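Side-chain contact in acyl-coenzyme A oxidase 3 (Yarrowia lipolytica, PDB 5YS9), which oxidises acyl-CoA substrates of various chain lengths to trans-2-enoyl-CoA with FAD, passing electrons to oxygen and releasing hydrogen peroxide in peroxisomal beta-oxidation: residues Y280-S285 with S290-A295. Numbering follows the deposited sequence.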
loop_
_atom_site.group_PDB
_atom_site.type_symbol
_atom_site.label_atom_id
_atom_site.label_comp_id
_atom_site.label_asym_id
_atom_site.label_seq_id
_atom_site.Cartn_x
_atom_site.Cartn_y
_atom_site.Cartn_z
ATOM N N TYR A 280 11.650 -36.839 -14.671
ATOM C CA TYR A 280 12.766 -36.157 -15.308
ATOM C C TYR A 280 14.113 -36.663 -14.847
ATOM O O TYR A 280 14.954 -36.988 -15.678
ATOM C CB TYR A 280 12.660 -34.653 -15.114
ATOM C CG TYR A 280 11.436 -34.103 -15.779
ATOM C CD1 TYR A 280 11.260 -34.240 -17.156
ATOM C CD2 TYR A 280 10.415 -33.470 -15.041
ATOM C CE1 TYR A 280 10.130 -33.762 -17.788
ATOM C CE2 TYR A 280 9.275 -32.962 -15.674
ATOM C CZ TYR A 280 9.148 -33.116 -17.049
ATOM O OH TYR A 280 8.053 -32.663 -17.722
ATOM N N ALA A 281 14.332 -36.726 -13.542
ATOM C CA ALA A 281 15.574 -37.240 -12.999
ATOM C C ALA A 281 15.303 -38.574 -12.333
ATOM O O ALA A 281 14.358 -38.676 -11.541
ATOM C CB ALA A 281 16.146 -36.251 -12.003
ATOM N N LYS A 282 16.144 -39.584 -12.626
ATOM C CA LYS A 282 15.966 -40.953 -12.104
ATOM C C LYS A 282 17.231 -41.427 -11.394
ATOM O O LYS A 282 18.322 -41.073 -11.803
ATOM C CB LYS A 282 15.610 -41.950 -13.220
ATOM C CG LYS A 282 14.735 -41.384 -14.335
ATOM C CD LYS A 282 14.593 -42.376 -15.468
ATOM C CE LYS A 282 13.564 -41.911 -16.495
ATOM N NZ LYS A 282 12.210 -41.751 -15.883
ATOM N N VAL A 283 17.037 -42.244 -10.353
ATOM C CA VAL A 283 18.077 -42.819 -9.521
ATOM C C VAL A 283 17.727 -44.313 -9.409
ATOM O O VAL A 283 16.618 -44.662 -9.021
ATOM C CB VAL A 283 18.145 -42.182 -8.098
ATOM C CG1 VAL A 283 19.211 -42.841 -7.230
ATOM C CG2 VAL A 283 18.431 -40.695 -8.183
ATOM N N SER A 284 18.662 -45.183 -9.792
ATOM C CA SER A 284 18.426 -46.620 -9.801
ATOM C C SER A 284 18.729 -47.133 -8.409
ATOM O O SER A 284 19.275 -46.393 -7.572
ATOM C CB SER A 284 19.345 -47.320 -10.806
ATOM O OG SER A 284 20.706 -47.251 -10.393
ATOM N N SER A 285 18.410 -48.410 -8.195
ATOM C CA SER A 285 18.668 -49.107 -6.935
ATOM C C SER A 285 20.154 -49.342 -6.695
ATOM O O SER A 285 20.535 -49.771 -5.612
ATOM C CB SER A 285 17.929 -50.461 -6.883
ATOM O OG SER A 285 18.679 -51.497 -7.500
ATOM N N SER A 290 20.450 -40.510 -13.774
ATOM C CA SER A 290 20.201 -40.152 -15.171
ATOM C C SER A 290 19.204 -38.995 -15.242
ATOM O O SER A 290 18.322 -38.890 -14.409
ATOM C CB SER A 290 19.625 -41.345 -15.936
ATOM O OG SER A 290 19.025 -42.280 -15.050
ATOM N N GLN A 291 19.360 -38.137 -16.242
ATOM C CA GLN A 291 18.494 -36.976 -16.488
ATOM C C GLN A 291 18.236 -36.858 -18.007
ATOM O O GLN A 291 18.872 -36.028 -18.653
ATOM C CB GLN A 291 19.123 -35.689 -15.902
ATOM C CG GLN A 291 19.257 -35.793 -14.366
ATOM C CD GLN A 291 19.714 -34.536 -13.604
ATOM O OE1 GLN A 291 20.659 -34.605 -12.784
ATOM N NE2 GLN A 291 19.012 -33.416 -13.814
ATOM N N PRO A 292 17.308 -37.698 -18.575
ATOM C CA PRO A 292 17.090 -37.781 -20.051
ATOM C C PRO A 292 16.750 -36.437 -20.718
ATOM O O PRO A 292 16.416 -35.486 -20.023
ATOM C CB PRO A 292 15.915 -38.786 -20.205
ATOM C CG PRO A 292 15.842 -39.550 -18.920
ATOM C CD PRO A 292 16.460 -38.675 -17.845
ATOM N N PRO A 293 16.826 -36.383 -22.038
ATOM C CA PRO A 293 16.479 -35.169 -22.779
ATOM C C PRO A 293 15.010 -34.769 -22.631
ATOM O O PRO A 293 14.740 -33.591 -22.421
ATOM C CB PRO A 293 16.791 -35.546 -24.228
ATOM C CG PRO A 293 16.792 -37.025 -24.247
ATOM C CD PRO A 293 17.329 -37.437 -22.921
ATOM N N LEU A 294 14.084 -35.722 -22.710
ATOM C CA LEU A 294 12.689 -35.448 -22.362
ATOM C C LEU A 294 12.070 -34.205 -23.008
ATOM O O LEU A 294 11.747 -33.242 -22.329
ATOM C CB LEU A 294 12.487 -35.451 -20.849
ATOM C CG LEU A 294 12.210 -36.847 -20.296
ATOM C CD1 LEU A 294 12.776 -36.985 -18.895
ATOM C CD2 LEU A 294 10.720 -37.137 -20.311
ATOM N N ALA A 295 11.941 -34.220 -24.326
ATOM C CA ALA A 295 11.624 -33.029 -25.108
ATOM C C ALA A 295 10.300 -32.301 -24.801
ATOM O O ALA A 295 10.274 -31.069 -24.825
ATOM C CB ALA A 295 11.724 -33.344 -26.593
#
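K282 and S290 face each other as a hydrogen-bonded antiparallel pair, and two backbone bonds join them. N of K282 gives its hydrogen to O of S290 at 2.9 Å, almost straight at 174°; in return N of S290 reaches O of K282 at 3.0 Å. O of S290 also receives a CA-H...O contact from CA of A281 at 3.5 Å, so one carbonyl serves two neighbouring residues. The pair belongs to a two-strand antiparallel hairpin, strands 282-283 and 289-290, at the surface in the chain connection that leads from strand 262-272 of the middle beta domain to helix 300-330. Within its turn, OG of S284 bonds to OG1 of T286 and N of K288. O of V283 accepts a bond from NE of R273, which ties the first strand to the preceding segment.

Side chains add van der Waals contacts. K282 and S290 point to one face, where CB of K282 lies 3.9 Å from OG of S290. The lysine chain runs extended and bends only at its last torsion (chi4 -60°); its CE passes P292 CG at about a right angle, 4.1 Å away, and NZ bonds to O of M278. On the flank facing strand 222-232, A281 CB touches CG of Q291 at 3.9 Å, and both side chains rest on K227.

Past the paired residues, P292 brings its CD up to O of Y280, and L294 turns back toward the tyrosine. With CG of Y280 anti to its carbonyl carbon (chi1 -64°), the ring's CD1 makes an apolar contact with CD1 of L294, obliquely at 3.6 Å, though this leucine is poorly ordered.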